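Local coordinates for Serine/threonine-protein kinase Tel1 (PDB 6SKY) that probably phosphorylates serine and threonine in [ST]-Q motifs, histone H2A among its targets, to activate checkpoint signalling after DNA damage, at residues Arg2245-Val2256 with Lys2270-Leu2279. Sequence-based numbering, arbitrary orientation.
Sequences RSDLLSKIGYQV and KYLEPALKEL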
ATOM      1  N   ARG A2245     -27.998  19.595  -1.412  1.00 33.68           N
ATOM      2  CA  ARG A2245     -28.240  18.428  -0.585  1.00 33.68           C
ATOM      3  C   ARG A2245     -28.219  17.137  -1.381  1.00 33.68           C
ATOM      4  O   ARG A2245     -27.944  16.082  -0.808  1.00 33.68           O
ATOM      5  CB  ARG A2245     -29.571  18.554   0.143  1.00 33.68           C
ATOM      6  CG  ARG A2245     -29.568  17.862   1.475  1.00 33.68           C
ATOM      7  CD  ARG A2245     -30.943  17.411   1.871  1.00 33.68           C
ATOM      8  NE  ARG A2245     -30.875  16.372   2.887  1.00 33.68           N
ATOM      9  CZ  ARG A2245     -31.845  15.500   3.121  1.00 33.68           C
ATOM     10  NH1 ARG A2245     -31.701  14.582   4.061  1.00 33.68           N
ATOM     11  NH2 ARG A2245     -32.957  15.538   2.406  1.00 33.68           N
ATOM     12  N   SER A2246     -28.475  17.194  -2.684  1.00 32.00           N
ATOM     13  CA  SER A2246     -28.481  15.981  -3.485  1.00 32.00           C
ATOM     14  C   SER A2246     -27.078  15.504  -3.803  1.00 32.00           C
ATOM     15  O   SER A2246     -26.840  14.297  -3.838  1.00 32.00           O
ATOM     16  CB  SER A2246     -29.260  16.196  -4.774  1.00 32.00           C
ATOM     17  OG  SER A2246     -28.516  16.978  -5.675  1.00 32.00           O
ATOM     18  N   ASP A2247     -26.126  16.411  -4.004  1.00 32.79           N
ATOM     19  CA  ASP A2247     -24.762  15.949  -4.213  1.00 32.79           C
ATOM     20  C   ASP A2247     -24.151  15.436  -2.920  1.00 32.79           C
ATOM     21  O   ASP A2247     -23.385  14.472  -2.946  1.00 32.79           O
ATOM     22  CB  ASP A2247     -23.908  17.054  -4.826  1.00 32.79           C
ATOM     23  CG  ASP A2247     -23.408  18.047  -3.812  1.00 32.79           C
ATOM     24  OD1 ASP A2247     -22.402  17.763  -3.131  1.00 32.79           O
ATOM     25  OD2 ASP A2247     -24.009  19.132  -3.707  1.00 32.79           O
ATOM     26  N   LEU A2248     -24.511  16.024  -1.783  1.00 26.83           N
ATOM     27  CA  LEU A2248     -24.092  15.473  -0.503  1.00 26.83           C
ATOM     28  C   LEU A2248     -24.681  14.088  -0.285  1.00 26.83           C
ATOM     29  O   LEU A2248     -23.981  13.161   0.134  1.00 26.83           O
ATOM     30  CB  LEU A2248     -24.498  16.413   0.626  1.00 26.83           C
ATOM     31  CG  LEU A2248     -24.287  15.922   2.054  1.00 26.83           C
ATOM     32  CD1 LEU A2248     -22.843  15.651   2.319  1.00 26.83           C
ATOM     33  CD2 LEU A2248     -24.811  16.932   3.019  1.00 26.83           C
ATOM     34  N   LEU A2249     -25.973  13.925  -0.569  1.00 23.40           N
ATOM     35  CA  LEU A2249     -26.608  12.631  -0.362  1.00 23.40           C
ATOM     36  C   LEU A2249     -26.026  11.572  -1.279  1.00 23.40           C
ATOM     37  O   LEU A2249     -25.810  10.433  -0.859  1.00 23.40           O
ATOM     38  CB  LEU A2249     -28.109  12.740  -0.572  1.00 23.40           C
ATOM     39  CG  LEU A2249     -28.892  13.295   0.604  1.00 23.40           C
ATOM     40  CD1 LEU A2249     -30.344  13.290   0.273  1.00 23.40           C
ATOM     41  CD2 LEU A2249     -28.637  12.473   1.825  1.00 23.40           C
ATOM     42  N   SER A2250     -25.756  11.918  -2.534  1.00 23.25           N
ATOM     43  CA  SER A2250     -25.197  10.927  -3.440  1.00 23.25           C
ATOM     44  C   SER A2250     -23.743  10.625  -3.111  1.00 23.25           C
ATOM     45  O   SER A2250     -23.286   9.501  -3.327  1.00 23.25           O
ATOM     46  CB  SER A2250     -25.347  11.392  -4.880  1.00 23.25           C
ATOM     47  OG  SER A2250     -24.529  12.504  -5.138  1.00 23.25           O
ATOM     48  N   LYS A2251     -23.011  11.586  -2.554  1.00 22.06           N
ATOM     49  CA  LYS A2251     -21.665  11.302  -2.075  1.00 22.06           C
ATOM     50  C   LYS A2251     -21.684  10.329  -0.905  1.00 22.06           C
ATOM     51  O   LYS A2251     -20.885   9.385  -0.861  1.00 22.06           O
ATOM     52  CB  LYS A2251     -20.991  12.604  -1.677  1.00 22.06           C
ATOM     53  CG  LYS A2251     -19.513  12.535  -1.527  1.00 22.06           C
ATOM     54  CD  LYS A2251     -19.014  13.879  -1.102  1.00 22.06           C
ATOM     55  CE  LYS A2251     -17.519  13.935  -1.111  1.00 22.06           C
ATOM     56  NZ  LYS A2251     -16.994  13.827  -2.488  1.00 22.06           N
ATOM     57  N   ILE A2252     -22.589  10.539   0.052  1.00 20.26           N
ATOM     58  CA  ILE A2252     -22.729   9.590   1.151  1.00 20.26           C
ATOM     59  C   ILE A2252     -23.108   8.218   0.623  1.00 20.26           C
ATOM     60  O   ILE A2252     -22.585   7.202   1.080  1.00 20.26           O
ATOM     61  CB  ILE A2252     -23.759  10.077   2.184  1.00 20.26           C
ATOM     62  CG1 ILE A2252     -23.402  11.446   2.730  1.00 20.26           C
ATOM     63  CG2 ILE A2252     -23.821   9.120   3.326  1.00 20.26           C
ATOM     64  CD1 ILE A2252     -24.442  11.987   3.628  1.00 20.26           C
ATOM     65  N   GLY A2253     -24.034   8.163  -0.331  1.00 18.44           N
ATOM     66  CA  GLY A2253     -24.448   6.879  -0.869  1.00 18.44           C
ATOM     67  C   GLY A2253     -23.323   6.138  -1.556  1.00 18.44           C
ATOM     68  O   GLY A2253     -23.163   4.930  -1.376  1.00 18.44           O
ATOM     69  N   TYR A2254     -22.521   6.848  -2.340  1.00 20.69           N
ATOM     70  CA  TYR A2254     -21.386   6.220  -3.002  1.00 20.69           C
ATOM     71  C   TYR A2254     -20.384   5.689  -1.990  1.00 20.69           C
ATOM     72  O   TYR A2254     -19.904   4.555  -2.108  1.00 20.69           O
ATOM     73  CB  TYR A2254     -20.720   7.218  -3.941  1.00 20.69           C
ATOM     74  CG  TYR A2254     -19.359   6.784  -4.384  1.00 20.69           C
ATOM     75  CD1 TYR A2254     -18.226   7.312  -3.805  1.00 20.69           C
ATOM     76  CD2 TYR A2254     -19.206   5.832  -5.366  1.00 20.69           C
ATOM     77  CE1 TYR A2254     -16.993   6.908  -4.187  1.00 20.69           C
ATOM     78  CE2 TYR A2254     -17.970   5.422  -5.756  1.00 20.69           C
ATOM     79  CZ  TYR A2254     -16.865   5.965  -5.164  1.00 20.69           C
ATOM     80  OH  TYR A2254     -15.614   5.563  -5.549  1.00 20.69           O
ATOM     81  N   GLN A2255     -20.046   6.493  -0.987  1.00 17.59           N
ATOM     82  CA  GLN A2255     -19.049   6.048  -0.025  1.00 17.59           C
ATOM     83  C   GLN A2255     -19.562   4.913   0.845  1.00 17.59           C
ATOM     84  O   GLN A2255     -18.787   4.037   1.226  1.00 17.59           O
ATOM     85  CB  GLN A2255     -18.594   7.221   0.825  1.00 17.59           C
ATOM     86  CG  GLN A2255     -17.828   8.232   0.040  1.00 17.59           C
ATOM     87  CD  GLN A2255     -17.222   9.286   0.894  1.00 17.59           C
ATOM     88  OE1 GLN A2255     -16.541  10.174   0.408  1.00 17.59           O
ATOM     89  NE2 GLN A2255     -17.463   9.205   2.176  1.00 17.59           N
ATOM     90  N   VAL A2256     -20.855   4.899   1.166  1.00 20.33           N
ATOM     91  CA  VAL A2256     -21.416   3.796   1.934  1.00 20.33           C
ATOM     92  C   VAL A2256     -21.468   2.526   1.099  1.00 20.33           C
ATOM     93  O   VAL A2256     -21.315   1.426   1.631  1.00 20.33           O
ATOM     94  CB  VAL A2256     -22.803   4.186   2.471  1.00 20.33           C
ATOM     95  CG1 VAL A2256     -23.521   2.998   3.011  1.00 20.33           C
ATOM     96  CG2 VAL A2256     -22.670   5.202   3.553  1.00 20.33           C
ATOM     97  N   LYS A2270     -32.223   5.342   1.759  1.00 27.79           N
ATOM     98  CA  LYS A2270     -31.776   6.472   2.558  1.00 27.79           C
ATOM     99  C   LYS A2270     -30.994   7.515   1.780  1.00 27.79           C
ATOM    100  O   LYS A2270     -30.956   8.669   2.209  1.00 27.79           O
ATOM    101  CB  LYS A2270     -30.900   5.989   3.711  1.00 27.79           C
ATOM    102  CG  LYS A2270     -31.610   5.116   4.693  1.00 27.79           C
ATOM    103  CD  LYS A2270     -30.634   4.467   5.638  1.00 27.79           C
ATOM    104  CE  LYS A2270     -29.899   5.500   6.442  1.00 27.79           C
ATOM    105  NZ  LYS A2270     -28.977   4.864   7.414  1.00 27.79           N
ATOM    106  N   TYR A2271     -30.368   7.157   0.679  1.00 25.72           N
ATOM    107  CA  TYR A2271     -29.449   8.100   0.060  1.00 25.72           C
ATOM    108  C   TYR A2271     -29.733   8.371  -1.402  1.00 25.72           C
ATOM    109  O   TYR A2271     -29.521   9.490  -1.855  1.00 25.72           O
ATOM    110  CB  TYR A2271     -28.017   7.605   0.213  1.00 25.72           C
ATOM    111  CG  TYR A2271     -27.613   7.429   1.642  1.00 25.72           C
ATOM    112  CD1 TYR A2271     -27.647   8.492   2.520  1.00 25.72           C
ATOM    113  CD2 TYR A2271     -27.206   6.202   2.120  1.00 25.72           C
ATOM    114  CE1 TYR A2271     -27.295   8.338   3.821  1.00 25.72           C
ATOM    115  CE2 TYR A2271     -26.848   6.043   3.419  1.00 25.72           C
ATOM    116  CZ  TYR A2271     -26.894   7.114   4.264  1.00 25.72           C
ATOM    117  OH  TYR A2271     -26.534   6.961   5.572  1.00 25.72           O
ATOM    118  N   LEU A2272     -30.198   7.385  -2.155  1.00 27.87           N
ATOM    119  CA  LEU A2272     -30.331   7.586  -3.589  1.00 27.87           C
ATOM    120  C   LEU A2272     -31.700   8.116  -3.985  1.00 27.87           C
ATOM    121  O   LEU A2272     -31.798   9.047  -4.793  1.00 27.87           O
ATOM    122  CB  LEU A2272     -30.029   6.284  -4.322  1.00 27.87           C
ATOM    123  CG  LEU A2272     -28.610   5.765  -4.120  1.00 27.87           C
ATOM    124  CD1 LEU A2272     -28.403   4.532  -4.920  1.00 27.87           C
ATOM    125  CD2 LEU A2272     -27.592   6.800  -4.512  1.00 27.87           C
ATOM    126  N   GLU A2273     -32.759   7.569  -3.426  1.00 34.04           N
ATOM    127  CA  GLU A2273     -34.084   8.080  -3.735  1.00 34.04           C
ATOM    128  C   GLU A2273     -34.320   9.436  -3.077  1.00 34.04           C
ATOM    129  O   GLU A2273     -34.949  10.307  -3.689  1.00 34.04           O
ATOM    130  CB  GLU A2273     -35.149   7.076  -3.319  1.00 34.04           C
ATOM    131  CG  GLU A2273     -35.109   5.812  -4.131  1.00 34.04           C
ATOM    132  CD  GLU A2273     -36.049   4.760  -3.604  1.00 34.04           C
ATOM    133  OE1 GLU A2273     -36.785   5.049  -2.638  1.00 34.04           O
ATOM    134  OE2 GLU A2273     -36.052   3.640  -4.156  1.00 34.04           O
ATOM    135  N   PRO A2274     -33.850   9.667  -1.845  1.00 31.16           N
ATOM    136  CA  PRO A2274     -33.826  11.048  -1.352  1.00 31.16           C
ATOM    137  C   PRO A2274     -33.073  12.005  -2.250  1.00 31.16           C
ATOM    138  O   PRO A2274     -33.482  13.158  -2.369  1.00 31.16           O
ATOM    139  CB  PRO A2274     -33.159  10.901   0.014  1.00 31.16           C
ATOM    140  CG  PRO A2274     -33.595   9.608   0.463  1.00 31.16           C
ATOM    141  CD  PRO A2274     -33.619   8.725  -0.740  1.00 31.16           C
ATOM    142  N   ALA A2275     -31.993  11.576  -2.897  1.00 30.82           N
ATOM    143  CA  ALA A2275     -31.261  12.479  -3.776  1.00 30.82           C
ATOM    144  C   ALA A2275     -32.078  12.822  -5.013  1.00 30.82           C
ATOM    145  O   ALA A2275     -32.184  13.994  -5.399  1.00 30.82           O
ATOM    146  CB  ALA A2275     -29.923  11.865  -4.163  1.00 30.82           C
ATOM    147  N   LEU A2276     -32.672  11.812  -5.648  1.00 35.49           N
ATOM    148  CA  LEU A2276     -33.530  12.104  -6.792  1.00 35.49           C
ATOM    149  C   LEU A2276     -34.703  12.983  -6.398  1.00 35.49           C
ATOM    150  O   LEU A2276     -35.160  13.801  -7.199  1.00 35.49           O
ATOM    151  CB  LEU A2276     -34.039  10.819  -7.433  1.00 35.49           C
ATOM    152  CG  LEU A2276     -33.181  10.220  -8.545  1.00 35.49           C
ATOM    153  CD1 LEU A2276     -32.035   9.437  -7.978  1.00 35.49           C
ATOM    154  CD2 LEU A2276     -34.026   9.334  -9.418  1.00 35.49           C
ATOM    155  N   LYS A2277     -35.203  12.837  -5.175  1.00 39.70           N
ATOM    156  CA  LYS A2277     -36.286  13.700  -4.726  1.00 39.70           C
ATOM    157  C   LYS A2277     -35.796  15.113  -4.435  1.00 39.70           C
ATOM    158  O   LYS A2277     -36.547  16.075  -4.613  1.00 39.70           O
ATOM    159  CB  LYS A2277     -36.945  13.087  -3.498  1.00 39.70           C
ATOM    160  CG  LYS A2277     -38.173  13.811  -3.026  1.00 39.70           C
ATOM    161  CD  LYS A2277     -38.898  13.016  -1.957  1.00 39.70           C
ATOM    162  CE  LYS A2277     -40.168  13.731  -1.516  1.00 39.70           C
ATOM    163  NZ  LYS A2277     -40.869  13.008  -0.420  1.00 39.70           N
ATOM    164  N   GLU A2278     -34.549  15.259  -3.990  1.00 39.59           N
ATOM    165  CA  GLU A2278     -33.988  16.584  -3.764  1.00 39.59           C
ATOM    166  C   GLU A2278     -33.756  17.324  -5.064  1.00 39.59           C
ATOM    167  O   GLU A2278     -33.710  18.554  -5.067  1.00 39.59           O
ATOM    168  CB  GLU A2278     -32.671  16.499  -3.003  1.00 39.59           C
ATOM    169  CG  GLU A2278     -32.806  16.060  -1.575  1.00 39.59           C
ATOM    170  CD  GLU A2278     -33.711  16.959  -0.781  1.00 39.59           C
ATOM    171  OE1 GLU A2278     -33.543  18.189  -0.866  1.00 39.59           O
ATOM    172  OE2 GLU A2278     -34.599  16.436  -0.076  1.00 39.59           O
ATOM    173  N   LEU A2279     -33.567  16.603  -6.168  1.00 40.80           N
ATOM    174  CA  LEU A2279     -33.415  17.292  -7.446  1.00 40.80           C
ATOM    175  C   LEU A2279     -34.604  18.194  -7.749  1.00 40.80           C
ATOM    176  O   LEU A2279     -34.434  19.254  -8.358  1.00 40.80           O
ATOM    177  CB  LEU A2279     -33.218  16.287  -8.572  1.00 40.80           C
ATOM    178  CG  LEU A2279     -31.791  15.793  -8.730  1.00 40.80           C
ATOM    179  CD1 LEU A2279     -31.676  14.961  -9.968  1.00 40.80           C
ATOM    180  CD2 LEU A2279     -30.859  16.963  -8.793  1.00 40.80           C
TER
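Tyr2271 and Leu2249 interlock as knobs into holes where the consecutive antiparallel helices 2245-2259 and 2264-2279 pack as a helical hairpin of the FAT alpha solenoid. The segment axes approach to 8.0 Å, with 160° between their N-to-C directions. Leu2249 sits among Tyr2271, Pro2274, Ala2275 and Glu2278, and its CD1 lies 3.7 Å from CB of Pro2274. In return, Tyr2271 fits among Leu2249, Ile2252, Gly2253 and Val2256. With CG anti to the carbonyl carbon (chi1 -59°), its ring lies across Ile2252. Ile2252 puts CG2 over one ring face, a CH-pi contact 3.9 Å from the Tyr2271 centroid. CB of Lys2270 covers the opposite face. With an alanine in place of Tyr2271, Ile2252 CG2 would probably lose its ring partner and a gap would open beside Gly2253 and Val2256. At the other end, NH2 of Arg2245 meets OE2 of Glu2278 at 3.1 Å in a salt bridge whose hydrogen bond is weak and bent (132°). The oxygen lies at the guanidinium edge, in its plane, and Leu2249 CD1 covers one face. Arg2245 also pairs through NE with Asp2231, and Ser2246 OG bonds to Glu2287. Helix 2220-2232 packs on Ile2252, while helix 2286-2303 packs on Leu2272 and Leu2276. The pair thus lies between its chain neighbours.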